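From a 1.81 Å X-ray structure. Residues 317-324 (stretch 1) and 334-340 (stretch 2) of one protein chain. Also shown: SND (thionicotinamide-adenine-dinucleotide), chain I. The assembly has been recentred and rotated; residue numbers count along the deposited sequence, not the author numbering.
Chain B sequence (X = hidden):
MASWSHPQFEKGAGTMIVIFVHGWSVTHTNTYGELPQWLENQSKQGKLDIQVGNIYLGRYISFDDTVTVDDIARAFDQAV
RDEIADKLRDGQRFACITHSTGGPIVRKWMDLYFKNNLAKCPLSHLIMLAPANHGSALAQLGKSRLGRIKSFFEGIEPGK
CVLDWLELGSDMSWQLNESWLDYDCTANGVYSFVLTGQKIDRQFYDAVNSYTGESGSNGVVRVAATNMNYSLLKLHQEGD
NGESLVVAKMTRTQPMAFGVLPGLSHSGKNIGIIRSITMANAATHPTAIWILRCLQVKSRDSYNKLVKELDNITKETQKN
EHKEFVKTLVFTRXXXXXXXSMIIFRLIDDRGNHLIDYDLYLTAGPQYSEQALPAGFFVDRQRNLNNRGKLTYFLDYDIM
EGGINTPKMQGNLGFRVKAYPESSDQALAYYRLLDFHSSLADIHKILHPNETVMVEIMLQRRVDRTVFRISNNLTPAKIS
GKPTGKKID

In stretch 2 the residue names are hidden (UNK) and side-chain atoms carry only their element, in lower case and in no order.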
# COMPACT_ATOMS: atom_id res chain seq x y z
N THR B 317 -23.95 -37.88 13.41
CA THR B 317 -24.26 -36.46 13.39
C THR B 317 -24.42 -35.95 11.97
O THR B 317 -25.36 -35.22 11.66
CB THR B 317 -23.16 -35.68 14.10
OG1 THR B 317 -23.11 -36.06 15.48
CG2 THR B 317 -23.40 -34.17 13.98
N GLN B 318 -23.48 -36.31 11.10
CA GLN B 318 -23.46 -35.67 9.79
C GLN B 318 -24.57 -36.20 8.89
O GLN B 318 -25.09 -35.46 8.05
CB GLN B 318 -22.07 -35.84 9.17
CG GLN B 318 -21.03 -35.04 9.94
CD GLN B 318 -19.66 -34.96 9.26
OE1 GLN B 318 -19.07 -35.98 8.88
NE2 GLN B 318 -19.14 -33.75 9.16
N LYS B 319 -25.00 -37.45 9.08
CA LYS B 319 -26.19 -37.91 8.37
C LYS B 319 -27.45 -37.20 8.87
O LYS B 319 -28.26 -36.72 8.07
CB LYS B 319 -26.34 -39.43 8.51
CG LYS B 319 -25.23 -40.20 7.83
CD LYS B 319 -25.50 -40.39 6.35
CE LYS B 319 -24.51 -41.36 5.72
NZ LYS B 319 -24.48 -42.68 6.43
N ASN B 320 -27.59 -37.08 10.19
CA ASN B 320 -28.81 -36.50 10.77
C ASN B 320 -28.95 -35.02 10.47
O ASN B 320 -30.07 -34.51 10.38
CB ASN B 320 -28.83 -36.71 12.28
CG ASN B 320 -29.15 -38.14 12.68
OD1 ASN B 320 -29.59 -38.94 11.87
ND2 ASN B 320 -28.93 -38.46 13.95
N GLU B 321 -27.83 -34.30 10.33
CA GLU B 321 -27.84 -32.86 10.11
C GLU B 321 -27.69 -32.50 8.65
O GLU B 321 -27.59 -31.30 8.32
CB GLU B 321 -26.73 -32.22 10.95
CG GLU B 321 -26.90 -32.51 12.45
CD GLU B 321 -25.97 -31.70 13.34
OE1 GLU B 321 -24.98 -31.14 12.82
OE2 GLU B 321 -26.24 -31.63 14.56
N HIS B 322 -27.69 -33.49 7.77
CA HIS B 322 -27.50 -33.25 6.34
C HIS B 322 -28.52 -32.26 5.80
O HIS B 322 -28.20 -31.44 4.93
CB HIS B 322 -27.60 -34.57 5.60
CG HIS B 322 -27.58 -34.44 4.12
ND1 HIS B 322 -28.57 -34.95 3.32
CD2 HIS B 322 -26.68 -33.87 3.29
CE1 HIS B 322 -28.29 -34.70 2.05
NE2 HIS B 322 -27.15 -34.05 2.01
N LYS B 323 -29.77 -32.34 6.26
CA LYS B 323 -30.82 -31.42 5.84
C LYS B 323 -31.44 -30.77 7.07
O LYS B 323 -31.77 -31.46 8.04
CB LYS B 323 -31.91 -32.13 5.03
CG LYS B 323 -31.49 -32.47 3.62
CD LYS B 323 -32.69 -32.94 2.81
CE LYS B 323 -32.33 -34.05 1.82
NZ LYS B 323 -32.05 -33.53 0.44
N GLU B 324 -31.61 -29.46 7.01
CA GLU B 324 -32.17 -28.67 8.09
C GLU B 324 -33.24 -27.77 7.49
O GLU B 324 -32.99 -27.10 6.48
CB GLU B 324 -31.07 -27.84 8.77
CG GLU B 324 -31.53 -26.88 9.87
CD GLU B 324 -30.40 -25.93 10.28
OE1 GLU B 324 -29.36 -25.91 9.58
OE2 GLU B 324 -30.56 -25.20 11.29
N UNK B 334 -34.49 -24.25 3.48
CA UNK B 334 -33.82 -25.55 3.51
C UNK B 334 -32.32 -25.31 3.48
O UNK B 334 -31.82 -24.54 2.66
c UNK B 334 -33.86 -28.59 1.06
c UNK B 334 -34.23 -26.41 2.32
o UNK B 334 -33.88 -27.93 0.00
o UNK B 334 -33.98 -29.83 1.10
c UNK B 334 -33.67 -27.83 2.38
N UNK B 335 -31.60 -25.97 4.37
CA UNK B 335 -30.15 -25.88 4.44
C UNK B 335 -29.56 -27.28 4.31
O UNK B 335 -29.96 -28.20 5.03
c UNK B 335 -30.12 -23.78 5.88
c UNK B 335 -29.71 -25.22 5.74
c UNK B 335 -29.53 -22.80 5.10
c UNK B 335 -31.06 -23.40 6.82
o UNK B 335 -31.20 -19.79 6.30
c UNK B 335 -31.43 -22.08 6.97
c UNK B 335 -29.89 -21.48 5.23
c UNK B 335 -30.84 -21.12 6.17
N UNK B 336 -28.61 -27.43 3.40
CA UNK B 336 -27.96 -28.71 3.14
C UNK B 336 -26.51 -28.60 3.59
O UNK B 336 -25.80 -27.66 3.22
c UNK B 336 -28.05 -29.08 1.65
c UNK B 336 -29.52 -29.25 1.24
c UNK B 336 -29.73 -29.36 -0.26
c UNK B 336 -27.25 -30.35 1.38
N UNK B 337 -26.09 -29.57 4.40
CA UNK B 337 -24.74 -29.63 4.95
C UNK B 337 -24.18 -30.99 4.58
O UNK B 337 -24.70 -32.01 5.01
c UNK B 337 -24.77 -29.46 6.48
c UNK B 337 -23.37 -29.39 7.04
o UNK B 337 -25.48 -28.26 6.83
N UNK B 338 -23.12 -31.00 3.76
CA UNK B 338 -22.47 -32.26 3.43
C UNK B 338 -21.23 -32.42 4.30
O UNK B 338 -21.24 -31.99 5.46
c UNK B 338 -23.38 -32.43 1.06
n UNK B 338 -23.43 -31.65 -0.00
c UNK B 338 -22.13 -32.32 1.94
o UNK B 338 -24.29 -33.19 1.37
N UNK B 339 -20.18 -33.04 3.78
CA UNK B 339 -18.88 -33.10 4.42
C UNK B 339 -17.87 -32.45 3.48
O UNK B 339 -18.02 -32.53 2.26
c UNK B 339 -18.50 -34.54 4.76
c UNK B 339 -18.45 -38.64 4.37
c UNK B 339 -19.64 -35.29 5.40
n UNK B 339 -18.20 -39.29 5.49
n UNK B 339 -18.99 -37.43 4.41
n UNK B 339 -18.18 -39.20 3.20
c UNK B 339 -19.31 -36.73 5.64
N UNK B 340 -16.88 -31.76 4.06
CA UNK B 340 -16.02 -30.87 3.29
C UNK B 340 -14.54 -31.14 3.54
O UNK B 340 -14.16 -31.67 4.59
c UNK B 340 -19.70 -28.39 2.03
o UNK B 340 -21.92 -28.48 2.90
c UNK B 340 -16.38 -29.39 3.62
c UNK B 340 -20.13 -29.19 4.23
c UNK B 340 -18.78 -29.41 4.41
c UNK B 340 -17.87 -29.12 3.42
c UNK B 340 -18.36 -28.60 2.22
c UNK B 340 -20.58 -28.68 3.05
PA SND I . -26.35 -15.72 1.46
O1A SND I . -26.75 -15.44 2.88
O2A SND I . -25.37 -16.86 1.26
O5B SND I . -25.73 -14.39 0.77
C5B SND I . -25.06 -14.38 -0.51
C4B SND I . -24.23 -13.12 -0.51
O4B SND I . -25.10 -11.99 -0.23
C3B SND I . -23.15 -13.06 0.56
O3B SND I . -22.06 -12.24 0.16
C2B SND I . -23.88 -12.43 1.74
O2B SND I . -22.99 -11.79 2.64
C1B SND I . -24.76 -11.40 1.01
N9A SND I . -25.99 -11.03 1.70
C8A SND I . -26.83 -11.86 2.41
N7A SND I . -27.85 -11.25 2.94
C5A SND I . -27.69 -9.93 2.55
C6A SND I . -28.43 -8.76 2.80
N6A SND I . -29.54 -8.73 3.55
N1A SND I . -27.99 -7.60 2.27
C2A SND I . -26.87 -7.62 1.54
N3A SND I . -26.08 -8.65 1.24
C4A SND I . -26.55 -9.78 1.78
O3 SND I . -27.59 -15.94 0.49
PN SND I . -29.05 -16.59 0.55
O1N SND I . -28.97 -17.85 1.32
O2N SND I . -29.60 -16.62 -0.82
O5D SND I . -29.79 -15.48 1.43
C5D SND I . -31.21 -15.29 1.42
C4D SND I . -31.56 -14.65 2.74
O4D SND I . -31.34 -15.59 3.82
C3D SND I . -30.76 -13.40 3.09
O3D SND I . -31.65 -12.42 3.60
C2D SND I . -29.75 -13.91 4.12
O2D SND I . -29.30 -12.93 5.05
C1D SND I . -30.58 -14.97 4.82
N1N SND I . -29.69 -15.99 5.43
C2N SND I . -29.82 -16.18 6.75
C3N SND I . -29.08 -17.16 7.38
C7N SND I . -29.18 -17.36 8.85
S7N SND I . -28.38 -18.62 9.59
N7N SND I . -29.91 -16.49 9.53
C4N SND I . -28.23 -17.94 6.62
C5N SND I . -28.10 -17.72 5.27
C6N SND I . -28.84 -16.72 4.68
O HOH W 1 -23.61 -33.07 7.48
O HOH W 2 -19.28 -38.50 8.33
O HOH W 3 -28.00 -28.89 7.14

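Position 334 carries three side-chain carbons in an unbranched run, the third bearing two oxygens: a carboxylate on a two-carbon spacer. One of its oxygens lies 3.8 Å from Lys323 CD and 4.2 Å from Lys323 NZ, so opposite charges are near each other but beyond salt-bridge range. Its CA packs 3.5 Å from Glu324 O. The residue is Glu334.

Position 335 has one carbon leading to a six-carbon ring that bears an oxygen at the far end. Its CB is 3.9 Å from Glu324 OE1, and the ring oxygen identifies Tyr335 rather than phenylalanine. Tyr335 OH also comes 3.5 Å from C4N of the bound thionicotinamide-adenine-dinucleotide.

Position 336 shows four carbons, forked at the first, with one arm two carbons long. The one-carbon arm lies 3.8 Å from His322 NE2, and the first carbon of the longer arm is 4.5 Å from Lys323 CG, on the sheet face they share. This fork defines Ile336.

At position 337 the first carbon carries one oxygen and one carbon. Its CB sits 3.8 Å from Glu321 O. The atom count alone would also fit valine, but the element labels settle Thr337. Water 3 lies 2.6 Å from Thr337 OG1 and 2.7 Å from Glu321 O, linking the side chain to Glu321, the first residue past the helix.

Position 338 has two carbons, the second carrying one oxygen and one nitrogen, a short amide. Its oxygen approaches His322 NE2 to 3.1 Å, near the plane of the imidazole. This is Asn338.

Position 339 extends through three carbons and a nitrogen to a carbon with two further nitrogens, a guanidinium. The third carbon is 3.3 Å from Gln318 OE1. The residue is Arg339. Water 2 donates to Gln318 OE1 at 2.6 Å and accepts from Arg339 NH1 at 3.1 Å.

Position 340 again shows one carbon and a six-carbon ring with an oxygen, but touches nothing on stretch 1. It is Tyr340, whose OH accepts from Asn338 N at 2.9 Å, bracing the loop from within.

The contact rests on antiparallel backbone pairing. Glu324 N donates to Tyr335 O at 2.9 Å and Tyr335 N to Glu324 O at 2.8 Å; beyond the Lys323–Ile336 non-hydrogen-bonded pair, Thr337 N donates to His322 O at 2.9 Å with an angle of 168°. Past the strands, water 1 lies 2.9 Å from both Gln318 O and Thr337 O, a water bridge that joins the helix to the residue after the strand. Together the stretches bury 518 Å².

Stretch 2 (334-340) EYITNRY
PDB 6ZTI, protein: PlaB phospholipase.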